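Local structure of BpsB (PgaB), Poly-beta-1,6-N-acetyl-D-glucosamine N-deacetylase (Bordetella bronchiseptica RB50, 5BU6) at residues F13-M18 / L79-D84; E48-K53 / F100-V105; G54-S59 / L73-I78; K92-L97 / S146-L151; T243-P248 / Q257-L262. The protein catalyses N-deacetylation of poly-beta-1,6-N-acetyl-D-glucosamine and is required for biofilm formation in Bordetella bronchiseptica. The protein carries 5 engineered substitutions. All coordinates share one frame; numbering follows the deposited sequence.

Contact 1 (F13-M18 / L79-D84). Engineered in segment 13-18: Ser17 (natural residue Cys). With NI (nickel (II) ion), chain C.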
# COMPACT_ATOMS: atom_id res chain seq x y z
N PHE A 13 2.93 16.20 7.15
CA PHE A 13 1.77 15.34 7.34
C PHE A 13 2.14 13.95 7.90
O PHE A 13 3.30 13.51 7.81
CB PHE A 13 1.00 15.19 6.03
CG PHE A 13 1.78 14.53 4.93
CD1 PHE A 13 2.64 15.28 4.12
CD2 PHE A 13 1.66 13.16 4.69
CE1 PHE A 13 3.35 14.68 3.10
CE2 PHE A 13 2.38 12.56 3.66
CZ PHE A 13 3.22 13.31 2.86
N ARG A 14 1.16 13.30 8.51
CA ARG A 14 1.33 11.92 8.96
C ARG A 14 0.56 10.99 8.02
O ARG A 14 -0.35 11.42 7.32
CB ARG A 14 0.85 11.78 10.41
CG ARG A 14 1.78 12.43 11.44
CD ARG A 14 2.95 11.52 11.79
NE ARG A 14 3.85 12.14 12.76
CZ ARG A 14 4.81 11.50 13.42
NH1 ARG A 14 5.57 12.17 14.28
NH2 ARG A 14 5.03 10.20 13.24
N VAL A 15 0.97 9.72 7.96
CA VAL A 15 0.27 8.70 7.17
C VAL A 15 -0.02 7.52 8.09
O VAL A 15 0.85 7.10 8.87
CB VAL A 15 1.07 8.23 5.95
CG1 VAL A 15 0.30 7.18 5.15
CG2 VAL A 15 1.43 9.40 5.04
N LEU A 16 -1.24 7.00 8.01
CA LEU A 16 -1.68 5.94 8.89
C LEU A 16 -2.15 4.79 8.03
O LEU A 16 -3.12 4.91 7.30
CB LEU A 16 -2.80 6.47 9.81
CG LEU A 16 -3.24 5.69 11.03
CD1 LEU A 16 -2.10 5.52 12.03
CD2 LEU A 16 -4.45 6.37 11.67
N SER A 17 -1.42 3.68 8.08
CA SER A 17 -1.76 2.52 7.28
C SER A 17 -2.58 1.55 8.14
O SER A 17 -2.16 1.17 9.23
CB SER A 17 -0.48 1.88 6.75
OG SER A 17 -0.73 0.71 5.99
N MET A 18 -3.77 1.19 7.68
CA MET A 18 -4.72 0.44 8.50
C MET A 18 -4.81 -1.01 8.04
O MET A 18 -4.99 -1.27 6.87
CB MET A 18 -6.10 1.07 8.44
CG MET A 18 -6.57 1.67 9.73
SD MET A 18 -5.82 3.27 9.97
CE MET A 18 -6.34 4.12 8.49
N LEU A 79 -2.97 11.19 6.20
CA LEU A 79 -3.34 10.38 5.05
C LEU A 79 -3.70 8.98 5.55
O LEU A 79 -2.89 8.33 6.22
CB LEU A 79 -2.20 10.31 4.04
CG LEU A 79 -2.46 9.54 2.73
CD1 LEU A 79 -3.48 10.31 1.91
CD2 LEU A 79 -1.16 9.38 1.96
N LEU A 80 -4.91 8.52 5.24
CA LEU A 80 -5.33 7.17 5.62
C LEU A 80 -5.14 6.24 4.43
O LEU A 80 -5.52 6.59 3.30
CB LEU A 80 -6.81 7.17 6.04
CG LEU A 80 -7.28 8.17 7.08
CD1 LEU A 80 -8.81 8.05 7.26
CD2 LEU A 80 -6.55 7.94 8.41
N THR A 81 -4.53 5.07 4.67
CA THR A 81 -4.31 4.12 3.59
C THR A 81 -4.79 2.72 4.02
O THR A 81 -4.67 2.35 5.20
CB THR A 81 -2.82 4.07 3.17
OG1 THR A 81 -2.05 3.41 4.17
CG2 THR A 81 -2.27 5.49 2.94
N PHE A 82 -5.36 2.01 3.06
CA PHE A 82 -5.92 0.67 3.23
C PHE A 82 -5.39 -0.23 2.11
O PHE A 82 -5.82 -0.10 0.96
CB PHE A 82 -7.45 0.71 3.20
CG PHE A 82 -8.04 1.56 4.29
CD1 PHE A 82 -8.22 2.93 4.10
CD2 PHE A 82 -8.41 1.00 5.50
CE1 PHE A 82 -8.75 3.73 5.10
CE2 PHE A 82 -8.94 1.78 6.52
CZ PHE A 82 -9.12 3.16 6.32
N ASP A 83 -4.45 -1.13 2.40
CA ASP A 83 -3.86 -1.94 1.33
C ASP A 83 -4.39 -3.37 1.32
O ASP A 83 -4.99 -3.81 2.30
CB ASP A 83 -2.33 -1.97 1.44
CG ASP A 83 -1.77 -0.88 2.33
OD1 ASP A 83 -2.07 0.31 2.10
OD2 ASP A 83 -1.00 -1.22 3.27
N ASP A 84 -4.17 -4.05 0.19
CA ASP A 84 -4.33 -5.51 -0.02
C ASP A 84 -5.63 -5.82 -0.74
O ASP A 84 -5.76 -6.88 -1.35
CB ASP A 84 -4.26 -6.32 1.27
CG ASP A 84 -2.85 -6.42 1.84
OD1 ASP A 84 -1.94 -5.73 1.34
OD2 ASP A 84 -2.66 -7.19 2.81
NI NI C . 0.00 -5.42 2.05
O HOH W 1 -6.19 -2.66 4.88
O HOH W 2 -0.89 -3.91 3.26
O HOH W 3 -0.45 -6.64 3.79
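Leu79 O is gripped twice by strand 14-18: Leu16 N donates to it over 2.8 Å, nearly along the C=O axis, and Val15 CA adds a CA-H...O contact at 3.3 Å. Three further backbone hydrogen bonds, from Leu79 N to Arg14 O, Thr81 N to Leu16 O and Met18 N to Thr81 O, complete a parallel ladder. On one face, Val15 CG2 lies beside Leu79 CB at 3.9 Å, beta-branched bulk suiting an extended backbone. On the other, Met18, bent at chi2 and chi3, lays CB 3.5 Å from Phe82 CE2 and curls CE back to Leu80 CD2 at 3.8 Å. The engineered Ser17 sets CB against Thr81 OG1. Past the ladder, Asp83 OD2 accepts from a nickel-bound water. Asp84 OD1 coordinates the nickel at 2.1 Å together with His154 and His159, the Asp-His-His metal-binding triad known from family 4 carbohydrate esterases. Strand 261-266 flanks 14-18, strand 104-108 flanks 79-83, and helix 60-67 meets Phe13 and Leu79 through Ile63.

Contact 2 (E48-K53 / F100-V105)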
# COMPACT_ATOMS: atom_id res chain seq x y z
N GLU A 48 -13.48 7.85 15.03
CA GLU A 48 -13.88 8.79 16.08
C GLU A 48 -12.68 9.40 16.81
O GLU A 48 -12.71 10.57 17.19
CB GLU A 48 -14.80 8.10 17.09
CG GLU A 48 -16.20 7.79 16.57
CD GLU A 48 -17.06 9.03 16.38
OE1 GLU A 48 -18.19 8.90 15.86
OE2 GLU A 48 -16.62 10.14 16.76
N TRP A 49 -11.63 8.61 17.02
CA TRP A 49 -10.38 9.13 17.61
C TRP A 49 -9.79 10.21 16.72
O TRP A 49 -9.41 11.28 17.19
CB TRP A 49 -9.36 8.00 17.82
CG TRP A 49 -7.96 8.44 18.24
CD1 TRP A 49 -7.58 8.91 19.47
CD2 TRP A 49 -6.76 8.41 17.44
NE1 TRP A 49 -6.23 9.18 19.48
CE2 TRP A 49 -5.71 8.88 18.25
CE3 TRP A 49 -6.48 8.03 16.12
CZ2 TRP A 49 -4.40 8.99 17.79
CZ3 TRP A 49 -5.18 8.13 15.66
CH2 TRP A 49 -4.15 8.61 16.49
N ILE A 50 -9.73 9.91 15.43
CA ILE A 50 -9.19 10.84 14.44
C ILE A 50 -9.91 12.17 14.56
O ILE A 50 -9.28 13.21 14.71
CB ILE A 50 -9.32 10.28 13.01
CG1 ILE A 50 -8.37 9.09 12.83
CG2 ILE A 50 -9.04 11.36 11.97
CD1 ILE A 50 -8.50 8.39 11.52
N ARG A 51 -11.24 12.11 14.53
CA ARG A 51 -12.08 13.29 14.64
C ARG A 51 -11.84 14.07 15.93
O ARG A 51 -11.54 15.27 15.88
CB ARG A 51 -13.55 12.89 14.54
CG ARG A 51 -14.50 14.06 14.47
CD ARG A 51 -15.94 13.60 14.59
NE ARG A 51 -16.57 13.40 13.29
CZ ARG A 51 -17.80 12.93 13.13
NH1 ARG A 51 -18.31 12.78 11.91
NH2 ARG A 51 -18.54 12.60 14.19
N VAL A 52 -11.97 13.41 17.08
CA VAL A 52 -11.92 14.09 18.36
C VAL A 52 -10.54 14.68 18.66
O VAL A 52 -10.45 15.71 19.33
CB VAL A 52 -12.35 13.15 19.53
CG1 VAL A 52 -11.29 12.12 19.85
CG2 VAL A 52 -12.67 13.95 20.76
N LYS A 53 -9.47 14.07 18.15
CA LYS A 53 -8.11 14.57 18.38
C LYS A 53 -7.77 15.72 17.43
O LYS A 53 -6.69 16.29 17.48
CB LYS A 53 -7.07 13.46 18.21
CG LYS A 53 -7.14 12.35 19.26
CD LYS A 53 -6.67 12.82 20.61
CE LYS A 53 -6.79 11.70 21.64
NZ LYS A 53 -6.49 12.21 22.99
N PHE A 100 -17.95 9.85 7.21
CA PHE A 100 -17.10 10.86 7.85
C PHE A 100 -16.57 11.88 6.85
O PHE A 100 -15.97 12.88 7.24
CB PHE A 100 -15.92 10.19 8.56
CG PHE A 100 -16.27 9.59 9.90
CD1 PHE A 100 -16.90 8.36 9.98
CD2 PHE A 100 -15.95 10.26 11.08
CE1 PHE A 100 -17.23 7.81 11.23
CE2 PHE A 100 -16.26 9.71 12.32
CZ PHE A 100 -16.90 8.48 12.39
N ASN A 101 -16.80 11.61 5.56
CA ASN A 101 -16.25 12.38 4.45
C ASN A 101 -14.73 12.46 4.48
O ASN A 101 -14.15 13.51 4.24
CB ASN A 101 -16.84 13.79 4.40
CG ASN A 101 -16.65 14.44 3.05
OD1 ASN A 101 -16.82 13.80 2.01
ND2 ASN A 101 -16.26 15.71 3.04
N TYR A 102 -14.08 11.34 4.78
CA TYR A 102 -12.63 11.25 4.77
C TYR A 102 -12.12 10.62 3.47
O TYR A 102 -12.61 9.56 3.07
CB TYR A 102 -12.13 10.39 5.91
CG TYR A 102 -12.35 10.90 7.31
CD1 TYR A 102 -12.58 12.24 7.57
CD2 TYR A 102 -12.26 10.02 8.37
CE1 TYR A 102 -12.73 12.69 8.88
CE2 TYR A 102 -12.42 10.45 9.67
CZ TYR A 102 -12.65 11.77 9.92
OH TYR A 102 -12.79 12.15 11.23
N PRO A 103 -11.11 11.24 2.83
CA PRO A 103 -10.45 10.54 1.72
C PRO A 103 -9.54 9.42 2.21
O PRO A 103 -9.18 9.38 3.38
CB PRO A 103 -9.62 11.64 1.04
CG PRO A 103 -9.40 12.66 2.11
CD PRO A 103 -10.60 12.61 3.02
N ALA A 104 -9.14 8.54 1.30
CA ALA A 104 -8.19 7.48 1.61
C ALA A 104 -7.45 7.02 0.35
O ALA A 104 -7.86 7.33 -0.76
CB ALA A 104 -8.91 6.31 2.24
N VAL A 105 -6.34 6.31 0.56
CA VAL A 105 -5.64 5.59 -0.49
C VAL A 105 -5.98 4.10 -0.35
O VAL A 105 -5.93 3.57 0.76
CB VAL A 105 -4.11 5.76 -0.37
CG1 VAL A 105 -3.38 5.01 -1.49
CG2 VAL A 105 -3.77 7.23 -0.37
O HOH W 4 -15.89 14.07 9.91
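The charged contacts gather round the ring of Phe100. Arg51 leaves its helix with CG anti to the backbone N (chi1 -173°) and bends at chi3, which brings one face of its guanidinium over Phe100 CE2. The two planes are 41° apart, so the groups meet tilted rather than stacked flat, with Arg51 NH1 3.6 Å from Phe100 CD2. Glu48 reaches the same ring from the side: OE1 lies near the ring plane, 3.7 Å from Phe100 CZ, where a carboxylate oxygen faces the slightly positive C-H rim. Long, flexible side chains suit this place, since they can wrap an aromatic that is only partly buried.

Packing lies deeper. Ile50 CG2 touches Tyr102 CZ at 4.2 Å, and the polar OH of Tyr102 lies against the aliphatic base of Arg51, 3.5 Å from Arg51 CB. Phe100 CB in turn sits over the centre of the Tyr102 ring, and Phe47 meets both aromatics.

Among polar links, no direct hydrogen bond crosses the contact. One water donates to Phe100 O at 2.9 Å and accepts only weakly from Arg51 NH1.

Asn101, with positive phi, is the C-prime residue of a Schellman motif closed by Tyr102 N on Leu97 O. The contact thus packs helix 43-52 against the alpha-to-beta turn between helix 88-100 and strand 104-108, at the N-terminal end of the strands, as expected of the beta/alpha barrel of this family.

Contact 3 (G54-S59 / L73-I78)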
# COMPACT_ATOMS: atom_id res chain seq x y z
N GLY A 54 -8.71 16.05 16.55
CA GLY A 54 -8.52 17.17 15.66
C GLY A 54 -7.73 16.89 14.40
O GLY A 54 -7.28 17.84 13.75
N PHE A 55 -7.55 15.62 14.03
CA PHE A 55 -6.82 15.33 12.80
C PHE A 55 -7.70 15.68 11.63
O PHE A 55 -8.92 15.64 11.74
CB PHE A 55 -6.38 13.86 12.71
CG PHE A 55 -5.28 13.50 13.67
CD1 PHE A 55 -3.97 13.92 13.43
CD2 PHE A 55 -5.53 12.73 14.79
CE1 PHE A 55 -2.95 13.60 14.31
CE2 PHE A 55 -4.51 12.40 15.67
CZ PHE A 55 -3.22 12.83 15.43
N ASN A 56 -7.07 16.06 10.52
CA ASN A 56 -7.78 16.36 9.28
C ASN A 56 -7.31 15.45 8.16
O ASN A 56 -6.28 15.70 7.56
CB ASN A 56 -7.58 17.83 8.89
CG ASN A 56 -8.35 18.77 9.78
OD1 ASN A 56 -9.58 18.72 9.83
ND2 ASN A 56 -7.63 19.64 10.47
N PRO A 57 -8.05 14.36 7.91
CA PRO A 57 -7.66 13.46 6.82
C PRO A 57 -7.62 14.18 5.46
O PRO A 57 -8.53 14.93 5.13
CB PRO A 57 -8.73 12.38 6.86
CG PRO A 57 -9.17 12.36 8.34
CD PRO A 57 -9.16 13.82 8.70
N ILE A 58 -6.54 13.95 4.72
CA ILE A 58 -6.28 14.59 3.43
C ILE A 58 -6.20 13.54 2.30
O ILE A 58 -6.05 12.34 2.56
CB ILE A 58 -4.95 15.39 3.45
CG1 ILE A 58 -3.77 14.42 3.66
CG2 ILE A 58 -4.99 16.50 4.51
CD1 ILE A 58 -2.43 15.06 3.86
N SER A 59 -6.29 13.98 1.05
CA SER A 59 -6.08 13.06 -0.08
C SER A 59 -4.64 13.14 -0.57
O SER A 59 -3.92 14.08 -0.25
CB SER A 59 -7.01 13.40 -1.23
OG SER A 59 -6.75 14.74 -1.64
N LEU A 73 -1.82 22.28 3.24
CA LEU A 73 -2.58 21.28 3.99
C LEU A 73 -3.32 21.91 5.17
O LEU A 73 -2.85 22.91 5.70
CB LEU A 73 -1.64 20.19 4.51
CG LEU A 73 -0.87 19.42 3.43
CD1 LEU A 73 -0.04 18.29 4.03
CD2 LEU A 73 -1.85 18.89 2.40
N PRO A 74 -4.46 21.33 5.59
CA PRO A 74 -5.06 21.82 6.84
C PRO A 74 -4.21 21.43 8.05
O PRO A 74 -3.29 20.61 7.89
CB PRO A 74 -6.41 21.09 6.88
CG PRO A 74 -6.11 19.78 6.19
CD PRO A 74 -5.16 20.14 5.07
N PRO A 75 -4.50 21.98 9.24
CA PRO A 75 -3.76 21.57 10.44
C PRO A 75 -3.94 20.08 10.76
O PRO A 75 -4.94 19.47 10.38
CB PRO A 75 -4.37 22.44 11.55
CG PRO A 75 -5.61 23.01 10.99
CD PRO A 75 -5.42 23.10 9.51
N ARG A 76 -2.94 19.51 11.44
CA ARG A 76 -2.91 18.08 11.79
C ARG A 76 -3.35 17.17 10.65
O ARG A 76 -4.26 16.35 10.83
CB ARG A 76 -3.79 17.83 13.02
CG ARG A 76 -3.28 18.52 14.30
CD ARG A 76 -4.38 18.65 15.34
NE ARG A 76 -5.55 19.37 14.82
CZ ARG A 76 -5.77 20.67 14.97
NH1 ARG A 76 -4.92 21.42 15.66
NH2 ARG A 76 -6.86 21.22 14.45
N PRO A 77 -2.69 17.30 9.48
CA PRO A 77 -3.14 16.55 8.31
C PRO A 77 -2.72 15.11 8.40
O PRO A 77 -1.59 14.82 8.83
CB PRO A 77 -2.43 17.27 7.14
CG PRO A 77 -1.20 17.75 7.72
CD PRO A 77 -1.47 18.06 9.19
N ILE A 78 -3.60 14.20 8.01
CA ILE A 78 -3.26 12.79 8.01
C ILE A 78 -3.78 12.10 6.75
O ILE A 78 -4.86 12.41 6.27
CB ILE A 78 -3.80 12.09 9.30
CG1 ILE A 78 -3.31 10.65 9.38
CG2 ILE A 78 -5.32 12.16 9.38
CD1 ILE A 78 -3.28 10.11 10.80
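Ile58 overlaps two prolines with a single methyl: CG2 lies 3.7 Å from Pro74 CD and 3.8 Å from Pro77 CB. Its CG1 takes the crowded position between the backbone N and the carbonyl carbon (chi1 65°), and with chi2 extended, CD1 reaches Leu73 CD1. The contact closes a beta-alpha-beta crossover, in which strand 56-57 runs through helix 60-67 to the parallel strand 77-83.

Asn56 straddles Pro77 in the ladder. Its N donates to Arg76 O at 2.8 Å and its O accepts from Ile78 N; Ile58 N then bonds to Ile78 O. Proline can stand at position 77 because none of these bonds uses its nitrogen, and its carbonyl serves Arg14 in the neighbouring strand. The side chain of Asn56 adds a rung of its own, since ND2 points almost straight at Pro75 O, 2.7 Å away and in the amide plane. On the other face Ile78 CG2 packs against both Phe55 CB (3.9 Å) and Pro57 CA (3.7 Å).

Gly54 ends helix 43-52 in a Schellman motif with phi 84°, a conformation easy for a residue without a side chain. The Arg76 side chain bends at chi3 to bring NE within a very short 2.5 Å of Gly54 O, which lies in the guanidinium plane while the donor stands well above the carbonyl plane.

Contact 4 (K92-L97 / S146-L151). With EDO (1,2-ethanediol), chain J.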
# COMPACT_ATOMS: atom_id res chain seq x y z
N LYS A 92 -17.08 -2.38 4.33
CA LYS A 92 -17.02 -1.81 5.68
C LYS A 92 -16.29 -0.47 5.75
O LYS A 92 -16.78 0.46 6.41
CB LYS A 92 -16.36 -2.80 6.65
CG LYS A 92 -17.05 -4.16 6.70
CD LYS A 92 -18.49 -4.05 7.20
CE LYS A 92 -18.59 -4.34 8.69
NZ LYS A 92 -20.00 -4.60 9.13
N VAL A 93 -15.14 -0.36 5.10
CA VAL A 93 -14.35 0.85 5.19
C VAL A 93 -14.96 1.97 4.35
O VAL A 93 -15.13 3.08 4.83
CB VAL A 93 -12.88 0.63 4.73
CG1 VAL A 93 -12.11 1.95 4.79
CG2 VAL A 93 -12.18 -0.41 5.59
N PHE A 94 -15.30 1.64 3.10
CA PHE A 94 -15.83 2.62 2.15
C PHE A 94 -17.04 3.42 2.70
O PHE A 94 -17.04 4.65 2.63
CB PHE A 94 -16.18 1.89 0.84
CG PHE A 94 -16.63 2.79 -0.28
CD1 PHE A 94 -16.05 4.03 -0.49
CD2 PHE A 94 -17.62 2.37 -1.17
CE1 PHE A 94 -16.47 4.86 -1.53
CE2 PHE A 94 -18.04 3.19 -2.22
CZ PHE A 94 -17.45 4.44 -2.39
N PRO A 95 -18.06 2.74 3.28
CA PRO A 95 -19.18 3.55 3.78
C PRO A 95 -18.83 4.37 5.01
O PRO A 95 -19.49 5.37 5.27
CB PRO A 95 -20.26 2.51 4.11
CG PRO A 95 -19.57 1.22 4.18
CD PRO A 95 -18.36 1.30 3.33
N LEU A 96 -17.79 4.00 5.76
CA LEU A 96 -17.34 4.85 6.85
C LEU A 96 -16.60 6.07 6.29
O LEU A 96 -16.76 7.17 6.79
CB LEU A 96 -16.44 4.07 7.81
CG LEU A 96 -17.12 3.30 8.93
CD1 LEU A 96 -16.08 2.62 9.80
CD2 LEU A 96 -18.01 4.21 9.77
N LEU A 97 -15.79 5.87 5.27
CA LEU A 97 -15.14 7.00 4.61
C LEU A 97 -16.19 8.00 4.13
O LEU A 97 -16.04 9.20 4.32
CB LEU A 97 -14.30 6.52 3.45
CG LEU A 97 -13.08 5.69 3.84
CD1 LEU A 97 -12.36 5.23 2.60
CD2 LEU A 97 -12.12 6.50 4.72
N SER A 146 -16.02 7.73 -6.65
CA SER A 146 -16.68 8.44 -5.55
C SER A 146 -16.01 9.79 -5.22
O SER A 146 -16.60 10.65 -4.59
CB SER A 146 -16.71 7.58 -4.29
OG SER A 146 -15.41 7.52 -3.70
N GLY A 147 -14.76 9.95 -5.65
CA GLY A 147 -14.00 11.14 -5.33
C GLY A 147 -13.23 11.02 -4.03
O GLY A 147 -12.36 11.84 -3.75
N LEU A 148 -13.54 10.00 -3.23
CA LEU A 148 -12.94 9.89 -1.91
C LEU A 148 -11.67 9.04 -1.91
O LEU A 148 -10.88 9.12 -0.99
CB LEU A 148 -13.92 9.27 -0.92
CG LEU A 148 -15.22 9.99 -0.57
CD1 LEU A 148 -16.13 9.00 0.12
CD2 LEU A 148 -14.92 11.18 0.33
N VAL A 149 -11.48 8.22 -2.94
CA VAL A 149 -10.46 7.19 -2.87
C VAL A 149 -9.43 7.32 -3.99
O VAL A 149 -9.80 7.39 -5.15
CB VAL A 149 -11.10 5.80 -2.93
CG1 VAL A 149 -10.05 4.72 -3.10
CG2 VAL A 149 -11.96 5.55 -1.69
N GLU A 150 -8.16 7.32 -3.64
CA GLU A 150 -7.05 7.28 -4.60
C GLU A 150 -6.59 5.84 -4.70
O GLU A 150 -6.29 5.21 -3.69
CB GLU A 150 -5.89 8.17 -4.13
CG GLU A 150 -4.58 7.97 -4.88
CD GLU A 150 -4.30 9.08 -5.89
OE1 GLU A 150 -5.10 10.03 -5.98
OE2 GLU A 150 -3.26 9.00 -6.59
N LEU A 151 -6.53 5.31 -5.92
CA LEU A 151 -6.03 3.95 -6.11
C LEU A 151 -4.52 4.00 -6.30
O LEU A 151 -3.98 4.89 -6.97
CB LEU A 151 -6.71 3.29 -7.31
CG LEU A 151 -8.21 3.01 -7.23
CD1 LEU A 151 -8.66 2.19 -8.44
CD2 LEU A 151 -8.58 2.32 -5.93
C1 EDO J . -8.47 11.19 -4.48
O1 EDO J . -8.77 11.11 -3.08
C2 EDO J . -7.47 12.33 -4.73
O2 EDO J . -6.14 11.98 -4.31
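The closer part of this contact is carried by Phe94, whose chi1 of -175° places the ring anti to the backbone N and turns it toward Ser146. The serine comes in at the ring edge, with Ser146 CB 3.7 Å from Phe94 CZ and OG 3.6 Å from CE1. That hydroxyl is well occupied: Ser146 OG accepts from Leu148 N at 3.1 Å, forming an ST turn, and also bonds to Met143 O in the helix before. A small polar residue suits the spot because it can finish helix 137-145 and still let a phenyl edge approach.

Elsewhere the fit is looser. Leu97 CD1 faces Val149 CG2 at 4.3 Å, and Leu148 CD1 rests against the backbone carbon C of Leu97 rather than its side chain. No hydrogen bond joins the two segments. Gly147, with positive phi, turns the chain on the solvent side. Glu150 extends from the far side of its strand, where OE2 pairs with Arg216 and Glu150 OE1 accepts from O2 of a 1,2-ethanediol, probably from the crystallisation liquor, at 2.8 Å.

Leu97 and Val149 join helix 88-100 to strand 149-153, while Phe94 packs on the end of helix 137-145, as in a beta/alpha barrel.

Contact 5 (T243-P248 / Q257-L262)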
# COMPACT_ATOMS: atom_id res chain seq x y z
N THR A 243 6.56 3.90 2.30
CA THR A 243 7.46 3.00 2.99
C THR A 243 6.85 2.59 4.33
O THR A 243 5.73 2.97 4.63
CB THR A 243 8.81 3.65 3.22
OG1 THR A 243 8.70 4.58 4.31
CG2 THR A 243 9.24 4.40 1.99
N LEU A 244 7.58 1.83 5.13
CA LEU A 244 7.14 1.53 6.50
C LEU A 244 8.04 2.19 7.54
O LEU A 244 8.00 1.84 8.72
CB LEU A 244 7.10 0.01 6.74
CG LEU A 244 5.84 -0.71 6.25
CD1 LEU A 244 5.96 -2.20 6.52
CD2 LEU A 244 4.61 -0.14 6.92
N GLN A 245 8.87 3.13 7.10
CA GLN A 245 9.62 3.96 8.04
C GLN A 245 8.61 4.88 8.71
O GLN A 245 7.79 5.48 8.04
CB GLN A 245 10.69 4.76 7.29
CG GLN A 245 11.63 5.57 8.16
CD GLN A 245 12.48 6.53 7.34
OE1 GLN A 245 12.48 6.48 6.11
NE2 GLN A 245 13.20 7.42 8.02
N PRO A 246 8.62 4.95 10.05
CA PRO A 246 7.66 5.85 10.70
C PRO A 246 8.23 7.26 10.86
O PRO A 246 9.42 7.48 10.69
CB PRO A 246 7.43 5.19 12.06
CG PRO A 246 8.77 4.58 12.37
CD PRO A 246 9.36 4.14 11.04
N GLY A 247 7.38 8.21 11.17
CA GLY A 247 7.86 9.55 11.43
C GLY A 247 7.05 10.57 10.67
O GLY A 247 6.22 10.21 9.84
N PRO A 248 7.28 11.85 10.96
CA PRO A 248 6.55 12.89 10.25
C PRO A 248 7.10 13.05 8.85
O PRO A 248 8.30 12.89 8.63
CB PRO A 248 6.82 14.14 11.10
CG PRO A 248 8.18 13.90 11.68
CD PRO A 248 8.29 12.40 11.89
N GLN A 257 9.69 8.64 -0.66
CA GLN A 257 10.08 7.99 0.60
C GLN A 257 9.11 8.30 1.74
O GLN A 257 9.54 8.48 2.89
CB GLN A 257 11.49 8.42 1.02
CG GLN A 257 12.55 8.32 -0.06
CD GLN A 257 12.86 6.89 -0.41
OE1 GLN A 257 12.83 6.00 0.45
NE2 GLN A 257 13.15 6.65 -1.69
N ILE A 258 7.82 8.34 1.43
CA ILE A 258 6.81 8.71 2.42
C ILE A 258 6.78 7.74 3.62
O ILE A 258 6.77 6.52 3.46
CB ILE A 258 5.43 8.79 1.74
CG1 ILE A 258 5.39 9.97 0.75
CG2 ILE A 258 4.32 8.97 2.76
CD1 ILE A 258 4.06 10.05 0.00
N ARG A 259 6.79 8.32 4.81
CA ARG A 259 6.76 7.60 6.08
C ARG A 259 5.34 7.28 6.52
O ARG A 259 4.45 8.09 6.35
CB ARG A 259 7.46 8.44 7.16
CG ARG A 259 8.90 8.71 6.83
CD ARG A 259 9.47 9.86 7.61
NE ARG A 259 10.89 10.00 7.36
CZ ARG A 259 11.65 10.99 7.81
NH1 ARG A 259 11.10 11.96 8.54
NH2 ARG A 259 12.94 11.01 7.53
N ARG A 260 5.13 6.11 7.12
CA ARG A 260 3.82 5.85 7.69
C ARG A 260 3.88 4.96 8.91
O ARG A 260 4.86 4.25 9.14
CB ARG A 260 2.89 5.23 6.66
CG ARG A 260 3.22 3.85 6.28
CD ARG A 260 2.80 3.60 4.79
NE ARG A 260 3.19 2.25 4.43
CZ ARG A 260 2.34 1.28 4.10
NH1 ARG A 260 1.04 1.53 4.03
NH2 ARG A 260 2.80 0.07 3.82
N SER A 261 2.82 5.04 9.70
CA SER A 261 2.67 4.23 10.90
C SER A 261 1.64 3.17 10.59
O SER A 261 0.75 3.40 9.78
CB SER A 261 2.25 5.07 12.10
OG SER A 261 3.29 5.95 12.46
N LEU A 262 1.77 2.02 11.21
CA LEU A 262 0.90 0.90 10.92
C LEU A 262 -0.01 0.70 12.12
O LEU A 262 0.46 0.68 13.25
CB LEU A 262 1.74 -0.35 10.63
CG LEU A 262 1.04 -1.63 10.17
CD1 LEU A 262 0.26 -1.38 8.90
CD2 LEU A 262 2.08 -2.72 9.98
O HOH W 5 6.05 2.14 10.46
O HOH W 6 11.79 8.77 4.48
O HOH W 7 3.74 9.29 8.95
O HOH W 8 4.05 8.12 11.26
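Thr243 holds OG1 in the crowded position between its backbone N and carbonyl carbon (chi1 76°), and from there the hydroxyl works in two directions. Thr243 OG1 donates to Ile258 O at 2.9 Å and accepts from Gln245 N, closing an ST turn. Because Thr243 N also donates to Ile258 O, one carbonyl is pinned by a single threonine.

Arg260 likewise has CG in the crowded position (chi1 70°) and bends at chi2, bringing NE 2.6 Å from Thr243 O. That oxygen lies in the guanidinium plane, though the N-H...O angle of 136° is bent. Leu244 CD2 packs 3.6 Å from Arg260 NH2, while Arg260 N bonds to Gln245 O.

Arg259 behaves differently: extended from CG to NE, it runs alongside Gln245 and gives NH1 to Pro248 O at 3.0 Å. A water joins its NE to Gln245 OE1. Gly247, with positive phi, lets the loop pass close to the Arg259 chain.

The loop after strand 240-242 is thus tied to the entry of strand 261-266. Arg260 NH1 forms a long, weak ion pair with Asp83, and the side chain lies about 3 Å from a thiocyanate and about 6 Å from nickel, consistent with lining the deacetylase metal pocket.

All five contacts reach one parallel sheet, which curls as the wall of the barrel, with strands in the order 261-266, 14-20, 77-83, 104-108, 149-153. Contact 1 lies near its middle: its centre is about 9 Å from that of contact 5 and about 12 Å from those of contacts 3 and 4. It shares strand 77-83 with contact 3, which falls within the chain interval that contact 1 spans. Contacts 1 and 2 alternate along the sequence, as do 2 and 4, so the early strands and helices interlock with later ones. Contacts 4 and 5, about 22 Å apart between centres, stand farthest from each other. Contacts 1 and 5 approach the nickel site, whereas contacts 2, 3 and 4 are packing between strands and helices away from it.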